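Local structure of nucleoprotein (6M7D) at residues 50-61 and 74-82; 171-179 and 192-200. The protein encapsidates the viral genomic RNA in a helical nucleocapsid, one subunit to six ribonucleotides, shielding it from nucleases and presenting it as template for transcription and replication. All blocks are in the same frame, centred on the assembly; numbering follows the deposited sequence.

Overall arrangement
Both contacts pair a helix with the next helix along the chain, and contact 1 closes before contact 2 opens. Contact 1 joins helices 47-62 and 68-80 beside strand 33-40, its centre about 20 Å from that of the chain; contact 2 joins helices 163-181 and 188-202, its centre about 17 Å from that of contact 1. Helix 68-80 and the residues just after it tie them together: L79 packs on W175 and I171, and A82 on I171. One packed body, by similarity part of the globular Ncore, thus runs from the flank of the four-stranded sheet to the RNA: contact 1 stays about 18 Å from the nucleic acid at its nearest atom, whereas contact 2 carries the RNA-binding R195.

Contact 1. Residues 50-61 and 74-82; sequences KLSIATTFLAHS and FLVSLLAMA
F74 turns one face to H60, whose CB sits over the ring centre, 3.5 Å from the centroid. The imidazole follows with its edge toward that same face, a T-shaped pair with planes at 74° in which H60 CD2 comes to 3.4 Å from F74 CZ. F74 also meets the rings of F38 and W133, and its side chain crosses that of F57 at about a right angle, F57 CD2 lying 3.9 Å from F74 CD1. The carbonyl O of I53 lies over one face of F57 and S77 CB over the opposite one. M81 SD approaches the F57 ring obliquely, a Met-aromatic contact, and also rests 3.6 Å from A54 CB. The bend at the end of the M81 chain (chi3 75°) sends CE toward the backbone of helix 50-61, near K50 O. On the other flank, L78 forks, CD1 meeting A54 CB and CD2 meeting L58 CD1. No hydrogen bond crosses between the segments; H60 NE2 is bonded to W133 O, and S77 OG to F38 N. With axes 8.4 Å apart at their closest and directions at 154°, this is a nearly antiparallel helical hairpin, packed against strand 33-40 and helix 129-135, probably part of Ncore.

Contact 2. Residues 171-179 and 192-200; sequences IVQVWIVLV and FFNRLEAFR. With nucleotides of chain B.
I176 plunges into the neighbouring helix as a knob into a hole formed by F192, R195, L196 and F199, the central feature of a roughly antiparallel pair of consecutive helices whose directions differ by 140°, with axes 9.0 Å apart at their closest. Its two branches divide the work. CG2 touches R195 CB and F192 CD2, while the longer branch through CG1 carries CD1 to F199 CD2, which it meets obliquely, with L196 CD1 on another side of the same methyl. One turn earlier on the same helix, V172 sets CG1 over the centre of one F199 face, 3.8 Å from the centroid.

F192 reaches across because its CG lies anti to the backbone N (chi1 173°), which slides the ring against the helix 171-179 backbone: its edge faces Q173 O, with CE2 3.2 Å away, and V177 CG2 touches it obliquely at CD2. Q173 runs its extended chain obliquely across F192 and L196, CG meeting L196 CD1 at 3.6 Å and OE1 touching both F192 CZ and L196 CD2; that buried oxygen accepts a hydrogen bond from F211 N.

R195 joins the packing to the RNA. Its CB and CG stay in the interface, CG lying near V179 CG1, and the chain then bends at chi2 (-42°) and again at chi3, turning the guanidinium away to the nucleic acid, where it also forms a cation-pi contact with Y260, another RNA-binding residue. C6 of U6 of chain B lies over one guanidinium face, offset toward its rim. Two adjacent residues reach the phosphate group of U6: N194 ND2 donates to OP2 at 2.6 Å, and R195 NH2 adds weak hydrogen bonds to OP2 and O5'.

Contact 1. Residues 50-61 and 74-82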
loop_
_atom_site.group_PDB
_atom_site.type_symbol
_atom_site.label_atom_id
_atom_site.label_comp_id
_atom_site.label_asym_id
_atom_site.label_seq_id
_atom_site.Cartn_x
_atom_site.Cartn_y
_atom_site.Cartn_z
ATOM N N LYS A 50 -26.153 -0.022 -11.614
ATOM C CA LYS A 50 -24.668 -0.083 -11.580
ATOM C C LYS A 50 -24.195 -0.091 -10.122
ATOM O O LYS A 50 -23.285 -0.881 -9.810
ATOM C CB LYS A 50 -24.082 1.091 -12.369
ATOM C CG LYS A 50 -24.341 1.045 -13.868
ATOM C CD LYS A 50 -23.773 2.227 -14.623
ATOM C CE LYS A 50 -24.021 2.152 -16.114
ATOM N NZ LYS A 50 -23.473 3.334 -16.817
ATOM N N LEU A 51 -24.809 0.727 -9.263
ATOM C CA LEU A 51 -24.428 0.754 -7.856
ATOM C C LEU A 51 -24.858 -0.524 -7.148
ATOM O O LEU A 51 -24.156 -1.015 -6.258
ATOM C CB LEU A 51 -25.023 1.975 -7.162
ATOM C CG LEU A 51 -24.409 2.241 -5.787
ATOM C CD1 LEU A 51 -22.954 2.641 -5.930
ATOM C CD2 LEU A 51 -25.188 3.293 -5.029
ATOM N N SER A 52 -26.008 -1.079 -7.532
ATOM C CA SER A 52 -26.424 -2.359 -6.972
ATOM C C SER A 52 -25.450 -3.462 -7.354
ATOM O O SER A 52 -25.141 -4.340 -6.543
ATOM C CB SER A 52 -27.833 -2.703 -7.443
ATOM O OG SER A 52 -28.512 -3.477 -6.474
ATOM N N ILE A 53 -24.947 -3.426 -8.586
ATOM C CA ILE A 53 -23.979 -4.423 -9.026
ATOM C C ILE A 53 -22.664 -4.255 -8.280
ATOM O O ILE A 53 -22.015 -5.237 -7.908
ATOM C CB ILE A 53 -23.782 -4.332 -10.548
ATOM C CG1 ILE A 53 -25.029 -4.833 -11.271
ATOM C CG2 ILE A 53 -22.575 -5.122 -10.976
ATOM C CD1 ILE A 53 -25.002 -4.576 -12.744
ATOM N N ALA A 54 -22.248 -3.009 -8.051
ATOM C CA ALA A 54 -21.037 -2.764 -7.278
ATOM C C ALA A 54 -21.177 -3.280 -5.853
ATOM O O ALA A 54 -20.251 -3.891 -5.309
ATOM C CB ALA A 54 -20.709 -1.274 -7.279
ATOM N N THR A 55 -22.332 -3.046 -5.232
ATOM C CA THR A 55 -22.550 -3.543 -3.881
ATOM C C THR A 55 -22.631 -5.065 -3.861
ATOM O O THR A 55 -22.197 -5.701 -2.897
ATOM C CB THR A 55 -23.817 -2.923 -3.296
ATOM O OG1 THR A 55 -23.686 -1.497 -3.294
ATOM C CG2 THR A 55 -24.040 -3.400 -1.876
ATOM N N THR A 56 -23.160 -5.668 -4.925
ATOM C CA THR A 56 -23.191 -7.125 -5.005
ATOM C C THR A 56 -21.788 -7.696 -5.127
ATOM O O THR A 56 -21.464 -8.701 -4.490
ATOM C CB THR A 56 -24.051 -7.569 -6.184
ATOM O OG1 THR A 56 -25.145 -6.659 -6.347
ATOM C CG2 THR A 56 -24.601 -8.954 -5.940
ATOM N N PHE A 57 -20.942 -7.071 -5.946
ATOM C CA PHE A 57 -19.544 -7.477 -6.024
ATOM C C PHE A 57 -18.864 -7.358 -4.669
ATOM O O PHE A 57 -18.133 -8.262 -4.247
ATOM C CB PHE A 57 -18.806 -6.626 -7.054
ATOM C CG PHE A 57 -19.188 -6.916 -8.468
ATOM C CD1 PHE A 57 -18.855 -6.033 -9.476
ATOM C CD2 PHE A 57 -19.870 -8.067 -8.795
ATOM C CE1 PHE A 57 -19.199 -6.293 -10.775
ATOM C CE2 PHE A 57 -20.216 -8.329 -10.094
ATOM C CZ PHE A 57 -19.881 -7.440 -11.083
ATOM N N LEU A 58 -19.093 -6.246 -3.972
ATOM C CA LEU A 58 -18.462 -6.051 -2.674
ATOM C C LEU A 58 -18.948 -7.075 -1.659
ATOM O O LEU A 58 -18.171 -7.546 -0.823
ATOM C CB LEU A 58 -18.725 -4.636 -2.172
ATOM C CG LEU A 58 -17.888 -4.227 -0.963
ATOM C CD1 LEU A 58 -16.457 -3.964 -1.371
ATOM C CD2 LEU A 58 -18.485 -3.015 -0.304
ATOM N N ALA A 59 -20.230 -7.430 -1.711
ATOM C CA ALA A 59 -20.764 -8.396 -0.762
ATOM C C ALA A 59 -20.302 -9.806 -1.092
ATOM O O ALA A 59 -20.165 -10.647 -0.198
ATOM C CB ALA A 59 -22.287 -8.323 -0.742
ATOM N N HIS A 60 -20.073 -10.087 -2.373
ATOM C CA HIS A 60 -19.584 -11.402 -2.762
ATOM C C HIS A 60 -18.111 -11.561 -2.423
ATOM O O HIS A 60 -17.647 -12.672 -2.151
ATOM C CB HIS A 60 -19.818 -11.620 -4.254
ATOM C CG HIS A 60 -21.183 -12.133 -4.581
ATOM N ND1 HIS A 60 -22.327 -11.614 -4.018
ATOM C CD2 HIS A 60 -21.588 -13.117 -5.415
ATOM C CE1 HIS A 60 -23.379 -12.255 -4.490
ATOM N NE2 HIS A 60 -22.958 -13.174 -5.339
ATOM N N SER A 61 -17.358 -10.462 -2.485
ATOM C CA SER A 61 -15.915 -10.511 -2.134
ATOM C C SER A 61 -15.776 -10.876 -0.651
ATOM O O SER A 61 -14.894 -11.687 -0.313
ATOM C CB SER A 61 -15.248 -9.199 -2.440
ATOM O OG SER A 61 -15.826 -8.149 -1.679
ATOM N N PHE A 74 -14.105 -10.940 -7.597
ATOM C CA PHE A 74 -15.178 -9.980 -7.358
ATOM C C PHE A 74 -14.618 -8.602 -7.043
ATOM O O PHE A 74 -15.166 -7.584 -7.480
ATOM C CB PHE A 74 -16.076 -10.463 -6.229
ATOM C CG PHE A 74 -17.051 -11.497 -6.657
ATOM C CD1 PHE A 74 -17.966 -11.221 -7.647
ATOM C CD2 PHE A 74 -17.039 -12.752 -6.092
ATOM C CE1 PHE A 74 -18.858 -12.170 -8.051
ATOM C CE2 PHE A 74 -17.929 -13.703 -6.496
ATOM C CZ PHE A 74 -18.841 -13.413 -7.475
ATOM N N LEU A 75 -13.520 -8.548 -6.294
ATOM C CA LEU A 75 -12.847 -7.271 -6.084
ATOM C C LEU A 75 -12.279 -6.727 -7.388
ATOM O O LEU A 75 -12.298 -5.516 -7.620
ATOM C CB LEU A 75 -11.752 -7.421 -5.035
ATOM C CG LEU A 75 -12.255 -7.362 -3.600
ATOM C CD1 LEU A 75 -11.103 -7.468 -2.642
ATOM C CD2 LEU A 75 -13.021 -6.085 -3.368
ATOM N N VAL A 76 -11.773 -7.605 -8.250
ATOM C CA VAL A 76 -11.270 -7.185 -9.553
ATOM C C VAL A 76 -12.404 -6.651 -10.415
ATOM O O VAL A 76 -12.242 -5.666 -11.139
ATOM C CB VAL A 76 -10.536 -8.358 -10.227
ATOM C CG1 VAL A 76 -10.412 -8.140 -11.709
ATOM C CG2 VAL A 76 -9.172 -8.539 -9.611
ATOM N N SER A 77 -13.569 -7.291 -10.343
ATOM C CA SER A 77 -14.760 -6.794 -11.020
ATOM C C SER A 77 -15.116 -5.399 -10.533
ATOM O O SER A 77 -15.408 -4.499 -11.328
ATOM C CB SER A 77 -15.922 -7.749 -10.770
ATOM O OG SER A 77 -15.755 -8.954 -11.480
ATOM N N LEU A 78 -15.112 -5.214 -9.216
ATOM C CA LEU A 78 -15.429 -3.915 -8.643
ATOM C C LEU A 78 -14.456 -2.849 -9.122
ATOM O O LEU A 78 -14.869 -1.754 -9.516
ATOM C CB LEU A 78 -15.419 -4.014 -7.124
ATOM C CG LEU A 78 -15.836 -2.774 -6.351
ATOM C CD1 LEU A 78 -17.168 -2.281 -6.851
ATOM C CD2 LEU A 78 -15.912 -3.117 -4.888
ATOM N N LEU A 79 -13.161 -3.151 -9.105
ATOM C CA LEU A 79 -12.180 -2.170 -9.547
ATOM C C LEU A 79 -12.263 -1.918 -11.045
ATOM O O LEU A 79 -11.900 -0.833 -11.507
ATOM C CB LEU A 79 -10.773 -2.616 -9.167
ATOM C CG LEU A 79 -10.524 -2.954 -7.702
ATOM C CD1 LEU A 79 -9.408 -3.959 -7.596
ATOM C CD2 LEU A 79 -10.203 -1.718 -6.910
ATOM N N ALA A 80 -12.723 -2.898 -11.819
ATOM C CA ALA A 80 -12.900 -2.700 -13.249
ATOM C C ALA A 80 -14.155 -1.911 -13.577
ATOM O O ALA A 80 -14.246 -1.348 -14.669
ATOM C CB ALA A 80 -12.937 -4.048 -13.965
ATOM N N MET A 81 -15.123 -1.872 -12.661
ATOM C CA MET A 81 -16.313 -1.053 -12.868
ATOM C C MET A 81 -15.985 0.419 -13.068
ATOM O O MET A 81 -16.808 1.157 -13.613
ATOM C CB MET A 81 -17.262 -1.184 -11.685
ATOM C CG MET A 81 -17.954 -2.501 -11.601
ATOM S SD MET A 81 -19.228 -2.476 -10.348
ATOM C CE MET A 81 -20.468 -1.512 -11.185
ATOM N N ALA A 82 -14.809 0.863 -12.630
ATOM C CA ALA A 82 -14.421 2.259 -12.739
ATOM C C ALA A 82 -14.098 2.678 -14.162
ATOM O O ALA A 82 -13.915 3.871 -14.409
ATOM C CB ALA A 82 -13.211 2.521 -11.852
#

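Contact 2. Residues 171-179 and 192-200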
loop_
_atom_site.group_PDB
_atom_site.type_symbol
_atom_site.label_atom_id
_atom_site.label_comp_id
_atom_site.label_asym_id
_atom_site.label_seq_id
_atom_site.Cartn_x
_atom_site.Cartn_y
_atom_site.Cartn_z
ATOM N N ILE A 171 -14.499 2.183 -4.412
ATOM C CA ILE A 171 -13.220 1.720 -4.937
ATOM C C ILE A 171 -12.062 2.345 -4.171
ATOM O O ILE A 171 -11.069 1.674 -3.861
ATOM C CB ILE A 171 -13.150 2.011 -6.443
ATOM C CG1 ILE A 171 -14.173 1.143 -7.170
ATOM C CG2 ILE A 171 -11.763 1.761 -6.976
ATOM C CD1 ILE A 171 -14.297 1.442 -8.614
ATOM N N VAL A 172 -12.170 3.633 -3.848
ATOM C CA VAL A 172 -11.172 4.298 -3.028
ATOM C C VAL A 172 -11.027 3.591 -1.696
ATOM O O VAL A 172 -9.923 3.466 -1.165
ATOM C CB VAL A 172 -11.551 5.779 -2.849
ATOM C CG1 VAL A 172 -11.000 6.338 -1.557
ATOM C CG2 VAL A 172 -11.031 6.565 -3.999
ATOM N N GLN A 173 -12.134 3.103 -1.140
ATOM C CA GLN A 173 -12.034 2.413 0.136
ATOM C C GLN A 173 -11.369 1.054 -0.006
ATOM O O GLN A 173 -10.647 0.623 0.897
ATOM C CB GLN A 173 -13.412 2.278 0.753
ATOM C CG GLN A 173 -13.962 3.569 1.239
ATOM C CD GLN A 173 -15.249 3.383 1.961
ATOM O OE1 GLN A 173 -15.273 3.265 3.176
ATOM N NE2 GLN A 173 -16.337 3.344 1.218
ATOM N N VAL A 174 -11.593 0.366 -1.121
ATOM C CA VAL A 174 -10.856 -0.874 -1.367
ATOM C C VAL A 174 -9.356 -0.600 -1.413
ATOM O O VAL A 174 -8.542 -1.332 -0.829
ATOM C CB VAL A 174 -11.361 -1.539 -2.658
ATOM C CG1 VAL A 174 -10.539 -2.765 -2.985
ATOM C CG2 VAL A 174 -12.820 -1.902 -2.522
ATOM N N TRP A 175 -8.968 0.483 -2.078
ATOM C CA TRP A 175 -7.554 0.844 -2.122
ATOM C C TRP A 175 -7.024 1.222 -0.739
ATOM O O TRP A 175 -5.885 0.886 -0.378
ATOM C CB TRP A 175 -7.359 1.979 -3.116
ATOM C CG TRP A 175 -7.476 1.544 -4.527
ATOM C CD1 TRP A 175 -8.619 1.321 -5.222
ATOM C CD2 TRP A 175 -6.404 1.272 -5.424
ATOM N NE1 TRP A 175 -8.331 0.929 -6.497
ATOM C CE2 TRP A 175 -6.974 0.889 -6.648
ATOM C CE3 TRP A 175 -5.017 1.315 -5.312
ATOM C CZ2 TRP A 175 -6.210 0.557 -7.745
ATOM C CZ3 TRP A 175 -4.264 0.983 -6.402
ATOM C CH2 TRP A 175 -4.859 0.616 -7.603
ATOM N N ILE A 176 -7.832 1.928 0.049
ATOM C CA ILE A 176 -7.427 2.279 1.404
ATOM C C ILE A 176 -7.200 1.021 2.223
ATOM O O ILE A 176 -6.307 0.968 3.075
ATOM C CB ILE A 176 -8.470 3.201 2.057
ATOM C CG1 ILE A 176 -8.500 4.550 1.360
ATOM C CG2 ILE A 176 -8.139 3.434 3.502
ATOM C CD1 ILE A 176 -9.667 5.388 1.747
ATOM N N VAL A 177 -8.005 -0.013 1.982
ATOM C CA VAL A 177 -7.731 -1.303 2.605
ATOM C C VAL A 177 -6.351 -1.791 2.202
ATOM O O VAL A 177 -5.543 -2.175 3.053
ATOM C CB VAL A 177 -8.816 -2.330 2.244
ATOM C CG1 VAL A 177 -8.392 -3.698 2.710
ATOM C CG2 VAL A 177 -10.135 -1.949 2.866
ATOM N N LEU A 178 -6.047 -1.752 0.903
ATOM C CA LEU A 178 -4.731 -2.201 0.448
ATOM C C LEU A 178 -3.595 -1.469 1.151
ATOM O O LEU A 178 -2.495 -2.014 1.276
ATOM C CB LEU A 178 -4.586 -2.033 -1.065
ATOM C CG LEU A 178 -3.244 -2.534 -1.617
ATOM C CD1 LEU A 178 -3.126 -4.023 -1.418
ATOM C CD2 LEU A 178 -3.027 -2.176 -3.065
ATOM N N VAL A 179 -3.833 -0.237 1.603
ATOM C CA VAL A 179 -2.759 0.535 2.238
ATOM C C VAL A 179 -2.068 -0.268 3.339
ATOM O O VAL A 179 -0.841 -0.223 3.478
ATOM C CB VAL A 179 -3.283 1.878 2.779
ATOM C CG1 VAL A 179 -2.194 2.596 3.550
ATOM C CG2 VAL A 179 -3.749 2.747 1.664
ATOM N N PHE A 192 -7.127 1.787 8.373
ATOM C CA PHE A 192 -8.104 2.066 7.333
ATOM C C PHE A 192 -8.914 3.296 7.673
ATOM O O PHE A 192 -9.114 4.167 6.826
ATOM C CB PHE A 192 -9.044 0.878 7.125
ATOM C CG PHE A 192 -10.181 1.178 6.189
ATOM C CD1 PHE A 192 -11.378 1.680 6.658
ATOM C CD2 PHE A 192 -10.040 0.984 4.833
ATOM C CE1 PHE A 192 -12.401 1.973 5.795
ATOM C CE2 PHE A 192 -11.064 1.279 3.974
ATOM C CZ PHE A 192 -12.242 1.767 4.456
ATOM N N PHE A 193 -9.421 3.375 8.898
ATOM C CA PHE A 193 -10.267 4.516 9.227
ATOM C C PHE A 193 -9.442 5.784 9.376
ATOM O O PHE A 193 -9.922 6.886 9.085
ATOM C CB PHE A 193 -11.086 4.203 10.470
ATOM C CG PHE A 193 -12.162 3.204 10.213
ATOM C CD1 PHE A 193 -13.158 3.475 9.298
ATOM C CD2 PHE A 193 -12.155 1.977 10.836
ATOM C CE1 PHE A 193 -14.138 2.552 9.035
ATOM C CE2 PHE A 193 -13.135 1.053 10.574
ATOM C CZ PHE A 193 -14.125 1.341 9.675
ATOM N N ASN A 194 -8.172 5.642 9.754
ATOM C CA ASN A 194 -7.276 6.788 9.765
ATOM C C ASN A 194 -7.053 7.328 8.358
ATOM O O ASN A 194 -7.059 8.544 8.144
ATOM C CB ASN A 194 -5.957 6.392 10.420
ATOM C CG ASN A 194 -5.020 7.561 10.607
ATOM O OD1 ASN A 194 -5.385 8.575 11.198
ATOM N ND2 ASN A 194 -3.796 7.421 10.114
ATOM N N ARG A 195 -6.806 6.419 7.409
ATOM C CA ARG A 195 -6.625 6.787 5.978
ATOM C C ARG A 195 -7.943 7.331 5.410
ATOM O O ARG A 195 -7.903 8.331 4.672
ATOM C CB ARG A 195 -6.167 5.570 5.170
ATOM C CG ARG A 195 -4.662 5.339 5.181
ATOM C CD ARG A 195 -3.875 6.627 5.040
ATOM N NE ARG A 195 -3.461 7.153 6.332
ATOM C CZ ARG A 195 -3.260 8.438 6.592
ATOM N NH1 ARG A 195 -3.452 9.343 5.648
ATOM N NH2 ARG A 195 -2.881 8.817 7.798
ATOM N N LEU A 196 -9.064 6.700 5.776
ATOM C CA LEU A 196 -10.429 7.058 5.293
ATOM C C LEU A 196 -10.882 8.433 5.799
ATOM O O LEU A 196 -11.753 9.035 5.147
ATOM C CB LEU A 196 -11.425 5.970 5.702
ATOM C CG LEU A 196 -12.847 6.173 5.184
ATOM C CD1 LEU A 196 -12.890 6.045 3.670
ATOM C CD2 LEU A 196 -13.810 5.191 5.831
ATOM N N GLU A 197 -10.292 8.896 6.905
ATOM C CA GLU A 197 -10.665 10.185 7.543
ATOM C C GLU A 197 -10.406 11.343 6.574
ATOM O O GLU A 197 -11.277 12.222 6.474
ATOM C CB GLU A 197 -9.858 10.361 8.831
ATOM C CG GLU A 197 -10.343 11.498 9.708
ATOM C CD GLU A 197 -9.588 11.633 11.019
ATOM O OE1 GLU A 197 -8.771 10.740 11.323
ATOM O OE2 GLU A 197 -9.818 12.631 11.734
ATOM N N ALA A 198 -9.276 11.323 5.862
ATOM C CA ALA A 198 -8.961 12.414 4.912
ATOM C C ALA A 198 -10.017 12.455 3.802
ATOM O O ALA A 198 -10.490 13.558 3.475
ATOM C CB ALA A 198 -7.585 12.196 4.338
ATOM N N PHE A 199 -10.383 11.282 3.275
ATOM C CA PHE A 199 -11.388 11.167 2.184
ATOM C C PHE A 199 -12.770 11.618 2.666
ATOM O O PHE A 199 -13.459 12.321 1.907
ATOM C CB PHE A 199 -11.386 9.747 1.614
ATOM C CG PHE A 199 -10.155 9.426 0.806
ATOM C CD1 PHE A 199 -10.056 9.818 -0.519
ATOM C CD2 PHE A 199 -9.085 8.756 1.375
ATOM C CE1 PHE A 199 -8.922 9.534 -1.260
ATOM C CE2 PHE A 199 -7.951 8.472 0.633
ATOM C CZ PHE A 199 -7.871 8.861 -0.684
ATOM N N ARG A 200 -13.157 11.237 3.887
ATOM C CA ARG A 200 -14.490 11.629 4.416
ATOM C C ARG A 200 -14.569 13.155 4.558
ATOM O O ARG A 200 -15.585 13.728 4.124
ATOM C CB ARG A 200 -14.784 10.896 5.728
ATOM C CG ARG A 200 -15.152 9.433 5.532
ATOM C CD ARG A 200 -16.145 8.919 6.556
ATOM N NE ARG A 200 -15.514 8.453 7.781
ATOM C CZ ARG A 200 -16.162 7.876 8.784
ATOM N NH1 ARG A 200 -15.503 7.479 9.859
ATOM N NH2 ARG A 200 -17.468 7.696 8.709
ATOM P P U B 6 -1.052 9.944 10.417
ATOM O OP1 U B 6 -1.948 10.830 11.178
ATOM O OP2 U B 6 -1.490 8.577 10.106
ATOM O "O5'" U B 6 -0.668 10.663 9.057
ATOM C "C5'" U B 6 0.057 11.881 9.047
ATOM C "C4'" U B 6 0.636 12.158 7.688
ATOM O "O4'" U B 6 1.770 11.288 7.452
ATOM C "C3'" U B 6 -0.274 11.883 6.508
ATOM O "O3'" U B 6 -1.260 12.886 6.291
ATOM C "C2'" U B 6 0.723 11.713 5.370
ATOM O "O2'" U B 6 1.210 12.970 4.932
ATOM C "C1'" U B 6 1.863 10.980 6.079
ATOM N N1 U B 6 1.782 9.509 5.888
ATOM C C2 U B 6 2.412 8.969 4.784
ATOM O O2 U B 6 3.036 9.627 3.986
ATOM N N3 U B 6 2.298 7.624 4.623
ATOM C C4 U B 6 1.618 6.765 5.439
ATOM O O4 U B 6 1.606 5.572 5.160
ATOM C C5 U B 6 0.986 7.387 6.559
ATOM C C6 U B 6 1.085 8.698 6.739
#